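Local coordinates for 2-aminomuconate 6-semialdehyde dehydrogenase (Burkholderia cenocepacia, PDB 4U3W), which probably catalyses the NAD+-dependent oxidation of 2-aminomuconate 6-semialdehyde to 2-aminomuconate, acting as an aldehyde dehydrogenase, at residues T146-A149 with E153-N156; D134-A139 with L187-C192; S270-G275 with G483-R488; S244-T249 with S256-A261. All coordinates share one frame; numbering follows the deposited sequence.

Contact 1. Residues T146-A149 with E153-N156; sequences THAA and ELIN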
loop_
_atom_site.group_PDB
_atom_site.type_symbol
_atom_site.label_atom_id
_atom_site.label_comp_id
_atom_site.label_asym_id
_atom_site.label_seq_id
_atom_site.Cartn_x
_atom_site.Cartn_y
_atom_site.Cartn_z
ATOM N N THR A 146 15.035 6.834 8.201
ATOM C CA THR A 146 15.096 7.201 9.635
ATOM C C THR A 146 16.115 8.330 9.882
ATOM O O THR A 146 17.281 8.230 9.489
ATOM C CB THR A 146 15.438 5.961 10.520
ATOM O OG1 THR A 146 14.507 4.915 10.224
ATOM C CG2 THR A 146 15.392 6.297 12.022
ATOM N N HIS A 147 15.646 9.412 10.517
ATOM C CA HIS A 147 16.501 10.523 10.928
ATOM C C HIS A 147 16.589 10.460 12.449
ATOM O O HIS A 147 15.643 10.821 13.161
ATOM C CB HIS A 147 15.922 11.848 10.441
ATOM C CG HIS A 147 15.614 11.837 8.984
ATOM N ND1 HIS A 147 16.550 12.160 8.028
ATOM C CD2 HIS A 147 14.501 11.449 8.313
ATOM C CE1 HIS A 147 16.014 12.006 6.827
ATOM N NE2 HIS A 147 14.771 11.574 6.972
ATOM N N ALA A 148 17.698 9.920 12.943
ATOM C CA ALA A 148 17.821 9.619 14.367
ATOM C C ALA A 148 18.199 10.870 15.152
ATOM O O ALA A 148 18.662 11.857 14.578
ATOM C CB ALA A 148 18.826 8.506 14.597
ATOM N N ALA A 149 17.971 10.819 16.463
ATOM C CA ALA A 149 18.243 11.927 17.381
ATOM C C ALA A 149 19.647 12.525 17.263
ATOM O O ALA A 149 19.802 13.753 17.304
ATOM C CB ALA A 149 18.016 11.458 18.814
ATOM N N GLU A 153 21.535 9.207 9.657
ATOM C CA GLU A 153 20.422 8.824 8.780
ATOM C C GLU A 153 20.577 7.368 8.380
ATOM O O GLU A 153 21.695 6.856 8.201
ATOM C CB GLU A 153 20.311 9.726 7.515
ATOM C CG GLU A 153 19.012 9.397 6.673
ATOM C CD GLU A 153 18.830 10.209 5.376
ATOM O OE1 GLU A 153 19.591 11.190 5.166
ATOM O OE2 GLU A 153 17.948 9.823 4.550
ATOM N N LEU A 154 19.449 6.679 8.285
ATOM C CA LEU A 154 19.482 5.257 7.988
ATOM C C LEU A 154 18.399 4.989 6.989
ATOM O O LEU A 154 17.408 5.717 6.932
ATOM C CB LEU A 154 19.289 4.404 9.248
ATOM C CG LEU A 154 20.188 4.769 10.433
ATOM C CD1 LEU A 154 19.510 5.722 11.437
ATOM C CD2 LEU A 154 20.689 3.478 11.068
ATOM N N ILE A 155 18.581 3.957 6.185
ATOM C CA ILE A 155 17.504 3.496 5.350
ATOM C C ILE A 155 17.064 2.114 5.848
ATOM O O ILE A 155 17.896 1.326 6.355
ATOM C CB ILE A 155 17.915 3.447 3.854
ATOM C CG1 ILE A 155 19.122 2.536 3.633
ATOM C CG2 ILE A 155 18.243 4.884 3.350
ATOM C CD1 ILE A 155 19.502 2.374 2.157
ATOM N N ASN A 156 15.771 1.832 5.730
ATOM C CA ASN A 156 15.200 0.545 6.093
ATOM C C ASN A 156 14.502 -0.047 4.904
ATOM O O ASN A 156 13.751 0.661 4.223
ATOM C CB ASN A 156 14.149 0.663 7.215
ATOM C CG ASN A 156 14.667 1.351 8.461
ATOM O OD1 ASN A 156 15.039 0.681 9.463
ATOM N ND2 ASN A 156 14.657 2.696 8.447
#

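Contact 2. Residues D134-A139 with L187-C192; sequences DLVRTA and LAMGNC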
loop_
_atom_site.group_PDB
_atom_site.type_symbol
_atom_site.label_atom_id
_atom_site.label_comp_id
_atom_site.label_asym_id
_atom_site.label_seq_id
_atom_site.Cartn_x
_atom_site.Cartn_y
_atom_site.Cartn_z
ATOM N N ASP A 134 0.748 -15.234 -10.069
ATOM C CA ASP A 134 0.698 -13.810 -10.416
ATOM C C ASP A 134 0.946 -12.860 -9.221
ATOM O O ASP A 134 1.619 -11.837 -9.359
ATOM C CB ASP A 134 -0.632 -13.521 -11.090
ATOM C CG ASP A 134 -0.799 -14.346 -12.373
ATOM O OD1 ASP A 134 0.226 -14.835 -12.928
ATOM O OD2 ASP A 134 -1.945 -14.563 -12.785
ATOM N N LEU A 135 0.428 -13.180 -8.041
ATOM C CA LEU A 135 0.712 -12.319 -6.891
ATOM C C LEU A 135 2.219 -12.213 -6.563
ATOM O O LEU A 135 2.732 -11.118 -6.290
ATOM C CB LEU A 135 -0.056 -12.806 -5.646
ATOM C CG LEU A 135 -1.582 -12.514 -5.731
ATOM C CD1 LEU A 135 -2.384 -13.210 -4.624
ATOM C CD2 LEU A 135 -1.907 -10.999 -5.737
ATOM N N VAL A 136 2.950 -13.308 -6.590
ATOM C CA VAL A 136 4.341 -13.264 -6.146
ATOM C C VAL A 136 5.159 -12.510 -7.198
ATOM O O VAL A 136 6.119 -11.842 -6.863
ATOM C CB VAL A 136 4.930 -14.694 -5.879
ATOM C CG1 VAL A 136 5.646 -15.254 -7.091
ATOM C CG2 VAL A 136 5.875 -14.657 -4.700
ATOM N N ARG A 137 4.730 -12.593 -8.464
ATOM C CA ARG A 137 5.506 -11.959 -9.521
ATOM C C ARG A 137 5.428 -10.437 -9.403
ATOM O O ARG A 137 6.375 -9.729 -9.722
ATOM C CB ARG A 137 5.039 -12.427 -10.901
ATOM C CG ARG A 137 6.220 -12.762 -11.788
ATOM C CD ARG A 137 5.906 -13.091 -13.245
ATOM N NE ARG A 137 4.935 -14.166 -13.451
ATOM C CZ ARG A 137 3.635 -13.981 -13.656
ATOM N NH1 ARG A 137 3.128 -12.750 -13.655
ATOM N NH2 ARG A 137 2.835 -15.028 -13.857
ATOM N N THR A 138 4.304 -9.913 -8.946
ATOM C CA THR A 138 4.155 -8.466 -8.868
ATOM C C THR A 138 4.450 -7.919 -7.471
ATOM O O THR A 138 4.659 -6.738 -7.339
ATOM C CB THR A 138 2.728 -7.991 -9.299
ATOM O OG1 THR A 138 1.716 -8.585 -8.459
ATOM C CG2 THR A 138 2.444 -8.361 -10.748
ATOM N N ALA A 139 4.506 -8.756 -6.440
ATOM C CA ALA A 139 4.621 -8.229 -5.071
ATOM C C ALA A 139 5.845 -7.314 -4.862
ATOM O O ALA A 139 6.941 -7.608 -5.321
ATOM C CB ALA A 139 4.673 -9.398 -4.031
ATOM N N LEU A 187 4.541 -22.788 -1.803
ATOM C CA LEU A 187 5.584 -22.952 -2.816
ATOM C C LEU A 187 5.917 -21.585 -3.438
ATOM O O LEU A 187 7.068 -21.328 -3.810
ATOM C CB LEU A 187 5.167 -23.937 -3.898
ATOM C CG LEU A 187 4.994 -25.405 -3.472
ATOM C CD1 LEU A 187 4.494 -26.235 -4.648
ATOM C CD2 LEU A 187 6.331 -26.021 -2.933
ATOM N N ALA A 188 4.897 -20.739 -3.575
ATOM C CA ALA A 188 5.102 -19.404 -4.183
ATOM C C ALA A 188 6.135 -18.574 -3.408
ATOM O O ALA A 188 6.912 -17.791 -3.994
ATOM C CB ALA A 188 3.726 -18.644 -4.240
ATOM N N MET A 189 6.116 -18.711 -2.078
ATOM C CA MET A 189 7.046 -17.967 -1.236
ATOM C C MET A 189 8.388 -18.705 -1.013
ATOM O O MET A 189 9.198 -18.251 -0.221
ATOM C CB MET A 189 6.445 -17.654 0.138
ATOM C CG MET A 189 5.203 -16.876 0.132
ATOM S SD MET A 189 5.127 -15.540 -1.139
ATOM C CE MET A 189 6.311 -14.377 -0.525
ATOM N N GLY A 190 8.629 -19.770 -1.754
ATOM C CA GLY A 190 9.941 -20.382 -1.785
ATOM C C GLY A 190 10.144 -21.369 -0.665
ATOM O O GLY A 190 11.295 -21.753 -0.391
ATOM N N ASN A 191 9.052 -21.774 0.005
ATOM C CA ASN A 191 9.167 -22.856 1.017
ATOM C C ASN A 191 9.184 -24.235 0.405
ATOM O O ASN A 191 8.666 -24.427 -0.706
ATOM C CB ASN A 191 7.999 -22.837 2.007
ATOM C CG ASN A 191 7.836 -21.514 2.685
ATOM O OD1 ASN A 191 8.568 -21.205 3.634
ATOM N ND2 ASN A 191 6.853 -20.704 2.217
ATOM N N CYS A 192 9.698 -25.223 1.154
ATOM C CA CYS A 192 9.378 -26.592 0.849
ATOM C C CYS A 192 8.164 -27.031 1.685
ATOM O O CYS A 192 7.810 -26.406 2.688
ATOM C CB CYS A 192 10.588 -27.531 1.140
ATOM S SG CYS A 192 12.002 -27.006 0.037
#

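Contact 3. Residues S270-G275 with G483-R488; sequences SFELGG and GREGGR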
loop_
_atom_site.group_PDB
_atom_site.type_symbol
_atom_site.label_atom_id
_atom_site.label_comp_id
_atom_site.label_asym_id
_atom_site.label_seq_id
_atom_site.Cartn_x
_atom_site.Cartn_y
_atom_site.Cartn_z
ATOM N N SER A 270 -1.168 -21.240 11.178
ATOM C CA SER A 270 -2.310 -20.622 10.506
ATOM C C SER A 270 -3.489 -21.589 10.536
ATOM O O SER A 270 -3.418 -22.699 9.983
ATOM C CB SER A 270 -1.949 -20.219 9.057
ATOM O OG SER A 270 -3.045 -19.505 8.412
ATOM N N PHE A 271 -4.594 -21.169 11.153
ATOM C CA PHE A 271 -5.742 -22.077 11.359
ATOM C C PHE A 271 -7.038 -21.578 10.738
ATOM O O PHE A 271 -7.393 -20.428 10.917
ATOM C CB PHE A 271 -6.021 -22.291 12.861
ATOM C CG PHE A 271 -4.932 -22.975 13.598
ATOM C CD1 PHE A 271 -4.082 -23.876 12.966
ATOM C CD2 PHE A 271 -4.754 -22.706 14.950
ATOM C CE1 PHE A 271 -3.074 -24.525 13.706
ATOM C CE2 PHE A 271 -3.749 -23.342 15.692
ATOM C CZ PHE A 271 -2.901 -24.252 15.060
ATOM N N GLU A 272 -7.751 -22.449 10.035
ATOM C CA GLU A 272 -9.103 -22.158 9.593
ATOM C C GLU A 272 -9.986 -23.262 10.190
ATOM O O GLU A 272 -9.866 -24.434 9.788
ATOM C CB GLU A 272 -9.185 -22.140 8.068
ATOM C CG GLU A 272 -8.346 -21.011 7.439
ATOM C CD GLU A 272 -7.939 -21.279 5.970
ATOM O OE1 GLU A 272 -8.259 -22.375 5.420
ATOM O OE2 GLU A 272 -7.335 -20.366 5.345
ATOM N N LEU A 273 -10.810 -22.917 11.183
ATOM C CA LEU A 273 -11.351 -23.961 12.066
ATOM C C LEU A 273 -12.897 -24.044 11.920
ATOM O O LEU A 273 -13.435 -23.801 10.821
ATOM C CB LEU A 273 -10.920 -23.716 13.508
ATOM C CG LEU A 273 -9.376 -23.642 13.731
ATOM C CD1 LEU A 273 -9.022 -23.327 15.168
ATOM C CD2 LEU A 273 -8.670 -24.921 13.284
ATOM N N GLY A 274 -13.611 -24.405 12.992
ATOM C CA GLY A 274 -15.052 -24.637 12.843
ATOM C C GLY A 274 -15.873 -23.365 12.726
ATOM O O GLY A 274 -15.342 -22.243 12.854
ATOM N N GLY A 275 -17.173 -23.522 12.442
ATOM C CA GLY A 275 -18.080 -22.396 12.486
ATOM C C GLY A 275 -19.512 -22.878 12.801
ATOM O O GLY A 275 -19.831 -24.067 12.653
ATOM N N GLY A 483 -5.020 -16.059 12.469
ATOM C CA GLY A 483 -4.422 -15.495 11.259
ATOM C C GLY A 483 -5.386 -15.320 10.089
ATOM O O GLY A 483 -6.567 -15.692 10.161
ATOM N N ARG A 484 -4.855 -14.745 9.009
ATOM C CA ARG A 484 -5.567 -14.578 7.762
ATOM C C ARG A 484 -4.688 -15.120 6.636
ATOM O O ARG A 484 -3.450 -15.025 6.704
ATOM C CB ARG A 484 -5.909 -13.076 7.517
ATOM C CG ARG A 484 -6.983 -12.506 8.503
ATOM C CD ARG A 484 -8.373 -13.145 8.287
ATOM N NE ARG A 484 -9.418 -12.558 9.147
ATOM C CZ ARG A 484 -9.660 -12.929 10.406
ATOM N NH1 ARG A 484 -8.928 -13.905 10.985
ATOM N NH2 ARG A 484 -10.635 -12.331 11.099
ATOM N N GLU A 485 -5.323 -15.679 5.609
ATOM C CA GLU A 485 -4.623 -16.016 4.373
ATOM C C GLU A 485 -5.366 -15.312 3.234
ATOM O O GLU A 485 -6.506 -14.865 3.421
ATOM C CB GLU A 485 -4.560 -17.538 4.174
ATOM C CG GLU A 485 -3.809 -18.236 5.336
ATOM C CD GLU A 485 -3.264 -19.625 4.981
ATOM O OE1 GLU A 485 -3.058 -19.907 3.781
ATOM O OE2 GLU A 485 -3.069 -20.448 5.920
ATOM N N GLY A 486 -4.747 -15.260 2.062
ATOM C CA GLY A 486 -5.259 -14.474 0.930
ATOM C C GLY A 486 -4.410 -13.242 0.673
ATOM O O GLY A 486 -4.004 -12.548 1.602
ATOM N N GLY A 487 -4.079 -12.984 -0.596
ATOM C CA GLY A 487 -3.309 -11.792 -0.914
ATOM C C GLY A 487 -2.031 -11.625 -0.100
ATOM O O GLY A 487 -1.339 -12.623 0.186
ATOM N N ARG A 488 -1.745 -10.383 0.317
ATOM C CA ARG A 488 -0.549 -10.082 1.122
ATOM C C ARG A 488 -0.492 -10.876 2.455
ATOM O O ARG A 488 0.599 -11.063 3.008
ATOM C CB ARG A 488 -0.454 -8.588 1.480
ATOM C CG ARG A 488 -1.589 -8.130 2.471
ATOM C CD ARG A 488 -1.460 -6.669 2.946
ATOM N NE ARG A 488 -2.611 -6.246 3.759
ATOM C CZ ARG A 488 -2.611 -6.135 5.091
ATOM N NH1 ARG A 488 -1.511 -6.400 5.776
ATOM N NH2 ARG A 488 -3.712 -5.751 5.747
HETATM O O HOH W 1 -1.973 -16.806 8.632
HETATM O O HOH W 2 -5.136 -22.039 7.640
HETATM O O HOH W 3 -8.307 -17.908 10.460
#

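Contact 4. Residues S244-T249 with S256-A261; sequences SAITFT and STIMKA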
loop_
_atom_site.group_PDB
_atom_site.type_symbol
_atom_site.label_atom_id
_atom_site.label_comp_id
_atom_site.label_asym_id
_atom_site.label_seq_id
_atom_site.Cartn_x
_atom_site.Cartn_y
_atom_site.Cartn_z
ATOM N N SER A 244 8.845 -25.526 10.134
ATOM C CA SER A 244 8.863 -24.096 10.456
ATOM C C SER A 244 7.461 -23.560 10.817
ATOM O O SER A 244 7.314 -22.550 11.496
ATOM C CB SER A 244 9.391 -23.306 9.250
ATOM O OG SER A 244 10.598 -23.875 8.791
ATOM N N ALA A 245 6.436 -24.228 10.326
ATOM C CA ALA A 245 5.067 -23.726 10.482
ATOM C C ALA A 245 4.107 -24.864 10.249
ATOM O O ALA A 245 4.477 -25.818 9.557
ATOM C CB ALA A 245 4.767 -22.614 9.471
ATOM N N ILE A 246 2.880 -24.738 10.779
ATOM C CA ILE A 246 1.803 -25.670 10.477
ATOM C C ILE A 246 0.623 -24.823 9.954
ATOM O O ILE A 246 0.253 -23.848 10.601
ATOM C CB ILE A 246 1.307 -26.448 11.697
ATOM C CG1 ILE A 246 2.374 -27.423 12.186
ATOM C CG2 ILE A 246 0.041 -27.282 11.354
ATOM C CD1 ILE A 246 2.586 -28.593 11.181
ATOM N N THR A 247 0.071 -25.192 8.804
ATOM C CA THR A 247 -1.189 -24.572 8.340
ATOM C C THR A 247 -2.173 -25.706 8.397
ATOM O O THR A 247 -1.855 -26.895 8.138
ATOM C CB THR A 247 -1.052 -23.909 6.948
ATOM O OG1 THR A 247 -2.276 -23.204 6.623
ATOM C CG2 THR A 247 -0.797 -24.975 5.891
ATOM N N PHE A 248 -3.352 -25.388 8.888
ATOM C CA PHE A 248 -4.291 -26.440 9.191
ATOM C C PHE A 248 -5.706 -25.914 8.916
ATOM O O PHE A 248 -6.007 -24.793 9.266
ATOM C CB PHE A 248 -4.152 -26.906 10.644
ATOM C CG PHE A 248 -5.274 -27.826 11.086
ATOM C CD1 PHE A 248 -5.322 -29.154 10.674
ATOM C CD2 PHE A 248 -6.319 -27.340 11.906
ATOM C CE1 PHE A 248 -6.394 -29.991 11.070
ATOM C CE2 PHE A 248 -7.372 -28.173 12.323
ATOM C CZ PHE A 248 -7.421 -29.489 11.902
ATOM N N THR A 249 -6.537 -26.714 8.264
ATOM C CA THR A 249 -7.967 -26.375 8.115
ATOM C C THR A 249 -8.739 -27.564 8.693
ATOM O O THR A 249 -8.497 -28.699 8.281
ATOM C CB THR A 249 -8.338 -26.122 6.643
ATOM O OG1 THR A 249 -7.534 -25.034 6.129
ATOM C CG2 THR A 249 -9.859 -25.752 6.468
ATOM N N SER A 256 -6.627 -26.728 18.558
ATOM C CA SER A 256 -6.123 -26.530 19.912
ATOM C C SER A 256 -4.991 -27.538 20.219
ATOM O O SER A 256 -3.951 -27.157 20.780
ATOM C CB SER A 256 -7.265 -26.621 20.956
ATOM O OG SER A 256 -8.182 -25.526 20.779
ATOM N N THR A 257 -5.186 -28.783 19.794
ATOM C CA THR A 257 -4.179 -29.844 19.952
ATOM C C THR A 257 -2.844 -29.499 19.209
ATOM O O THR A 257 -1.715 -29.560 19.770
ATOM C CB THR A 257 -4.765 -31.170 19.446
ATOM O OG1 THR A 257 -5.921 -31.505 20.244
ATOM C CG2 THR A 257 -3.744 -32.316 19.521
ATOM N N ILE A 258 -2.992 -29.055 17.970
ATOM C CA ILE A 258 -1.859 -28.646 17.159
ATOM C C ILE A 258 -1.083 -27.470 17.774
ATOM O O ILE A 258 0.172 -27.443 17.753
ATOM C CB ILE A 258 -2.344 -28.257 15.722
ATOM C CG1 ILE A 258 -2.954 -29.483 15.013
ATOM C CG2 ILE A 258 -1.152 -27.633 14.932
ATOM C CD1 ILE A 258 -3.473 -29.172 13.601
ATOM N N MET A 259 -1.834 -26.500 18.312
ATOM C CA MET A 259 -1.266 -25.316 18.967
ATOM C C MET A 259 -0.359 -25.687 20.155
ATOM O O MET A 259 0.704 -25.080 20.356
ATOM C CB MET A 259 -2.380 -24.364 19.437
ATOM C CG MET A 259 -1.846 -23.004 19.888
ATOM S SD MET A 259 -3.128 -21.667 19.835
ATOM C CE MET A 259 -2.180 -20.222 20.306
ATOM N N LYS A 260 -0.798 -26.674 20.939
ATOM C CA LYS A 260 0.035 -27.224 22.009
ATOM C C LYS A 260 1.268 -27.990 21.456
ATOM O O LYS A 260 2.366 -27.863 21.999
ATOM C CB LYS A 260 -0.792 -28.161 22.913
ATOM C CG LYS A 260 -2.055 -27.505 23.468
ATOM C CD LYS A 260 -2.933 -28.478 24.290
ATOM C CE LYS A 260 -4.246 -27.794 24.679
ATOM N NZ LYS A 260 -5.255 -28.747 25.287
ATOM N N ALA A 261 1.058 -28.753 20.378
ATOM C CA ALA A 261 2.080 -29.632 19.795
ATOM C C ALA A 261 3.278 -28.833 19.236
ATOM O O ALA A 261 4.427 -29.255 19.385
ATOM C CB ALA A 261 1.467 -30.491 18.704
#

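Contact 1. Residues T146-A149 with E153-N156
Thr146 OG1 is gripped from two directions: Asn156 ND2 donates to it at 2.8 Å, and Asp469 OD2 of the second subunit also hydrogen-bonds to it. The bond from Asn156 is bent, 139° at the hydrogen, and OG1 is tilted from the amide plane rather than level with it. Thr146 presents this hydroxyl because OG1 stands anti to the carbonyl carbon (chi1 -54°). The same ND2 reaches Phe144 O and OD1 accepts from Asn499 ND2, which together fix the rotation of the amide. Thr146 and Leu154 form an antiparallel, hydrogen-bonded pair. Thr146 N meets Leu154 O at 2.9 Å in a nearly straight bond, and Leu154 N returns to Thr146 O at 2.9 Å.

The next pair, His147 and Glu153, is non-hydrogen-bonded, and its side chains lie alongside each other on the other face. His147 CE1 comes to 3.6 Å from Glu153 CD, with ring and carboxylate planes 38° apart. Leu154 CD1 meets Ala148 CB loosely at 4.3 Å.

Val467 of the second subunit packs on Leu154, and Thr80 of the third on His147. These residues close a beta hairpin of strands 141-147 and 153-169, and strand 495-503 runs beside strand 153-169, touching Leu154 through Cys501 and Ile155 through Val502.

Contact 2. Residues D134-A139 with L187-C192
Val136 turns its side chain toward Ala188, bringing helix 114-138 against the C-terminal end of helix 175-188, which finishes in a Schellman motif. The evidence for that ending is the positive phi of Gly190 (85°), the bond from Gly190 N to Leu187 O at 3.0 Å, and the bond from Asn191 N back to Ala186 O. Val136 and Ala188 face one another, with CB to CB 4.4 Å. Val136 has two deposited conformers, so distances to its methyls hold for one conformer and are tentative. In that conformer, CG2 lies 3.4 Å from Ala188 O and 3.7 Å from Met189 SD. The Met189 and Val136 side chains run antiparallel alongside each other: the methionine is bent at both chi2 (-39°) and chi3 (-70°), which folds the sulfur back to the valine. Leu88 of helix 81-96 covers Ala188, while Leu491 packs on Met189; the contact is buried, with apolar side chains set against one backbone carbonyl.

Polar chemistry lies on another side of helix 114-138, at the interface with the fourth subunit. There Asp134 OD2 pairs with Arg137 NH1 of the fourth subunit, and Arg137 NH1 with that subunit's Asp134 OD2. Within the chain, Arg137 NH2 approaches Asp134 OD1 almost in line with the CG-OD1 bond, at 2.8 Å.

Contact 3. Residues S270-G275 with G483-R488
The backbones come nearest where Ser270, on strand 268-272, lies 5.6 Å from Gly483 between CA atoms, just past the point where strand 481-482 pairs antiparallel with strand 268-272; Gly483 has positive phi (78°). From there the chain runs on so that Glu485 turns its side chain back toward the strand. Ser270 OG donates at 2.7 Å to Glu485 OE2, which accepts through its anti lone pair, the one turned away from OE1. The serine reaches it because OG stands anti to the backbone N (chi1 -175°). Glu485 OE2 has a second hydroxyl partner in Thr247 OG1, and OE1 is bonded to Tyr494 OH, so both oxygens of this buried carboxylate are held.

Strand 268-272 belongs to the parallel part of the sheet of the nucleotide-binding type of domain expected in aldehyde dehydrogenases, and residues 272-275 spell the Glu-Leu-Gly-Gly signature of that family. Glu272 crosses Glu485 at about a right angle, its OE2 4.1 Å from Glu485 CG, but its polar end is held elsewhere: OE1 by Thr249 OG1 and OE2 by Trp181 NE1.

Water bridges the two segments as well. One molecule donates to Ser270 OG at 2.9 Å and to Arg484 O at 3.0 Å. Another lies 2.7 Å from Phe271 O and 2.8 Å from Gly483 O, though it has more acceptors nearby than protons. Gly483 O also accepts from Arg484 NH1 at 3.1 Å; the oxygen lies in the guanidinium plane, whereas NH1 stands above the carbonyl plane. Arg484 NH2 continues to Glu496 OE1 of the second subunit in a salt bridge.

Contact 4. Residues S244-T249 with S256-A261
Ile258 is wedged against Phe248 and Ile246, joining helix 252-261 to strand 245-249 in a beta-alpha-beta unit completed by the neighbouring parallel strand 268-272. The tight part is the meeting of Ile258 with Phe248. Ile258 CD1 sits over one face of the Phe248 ring, 3.6 Å from the ring centroid and 22° off the normal, which fits a CH-pi contact. The methyl is shifted toward the rim, and the nearest ring atom to it is Phe248 CG at 3.4 Å. Two torsions place the groups. Phe248 carries its ring anti to the backbone N (chi1 170°), and Ile258 is extended about chi2 (179°), which sends CD1 farthest from the helix.

Toward Ile246 the packing is looser in distance: a single pair of methyls, Ile246 CG2 and Ile258 CG2, meets at 3.8 Å, against several ring atoms of Phe248 within 4.0 Å of Ile258 CD1. The two branches of Ile258 thus divide the work, CD1 serving the ring and CG2 the aliphatic neighbour. No hydrogen bond crosses between the segments; Phe271 and Thr238 add further side-chain contacts to Ile258.

Alternate residues of the strand, Thr247 and Thr249, lie on its other face, where both hydroxyls bond to Lys182 NZ. The helix side away from the strand meets the second subunit. Lys260 NZ forms a salt bridge with Asp264 OD1 of that subunit, and Ser256 OG bonds to its Ala263 O. Thr257 is the exposed residue here, and its OG1 hydrogen-bonds back within the helix to Arg253 O.

Contacts 2, 3 and 4 are buried, whereas contact 1 is partly buried, its centre about 44 Å from the chain's centre, on a protruding hairpin held partly by other subunits. Contacts 1, 3 and 4 reach one sheet: contacts 3 and 4 use its adjacent strands 268-272 and 245-249, and contact 1 the far end of strand 153-169. Contacts 3 and 4 touch through Ser270 O and Phe248 N, at 2.9 Å, a probable hydrogen bond. Contact 2 meets contact 3 by packing of Leu135 on Gly487. Chemistry follows place: contacts 2 and 4 are mainly aliphatic packing, helix on helix end and helix on strand, contact 3 combines carboxylates with water, and contact 1 combines strand backbone bonds with a side-chain amide-hydroxyl bond.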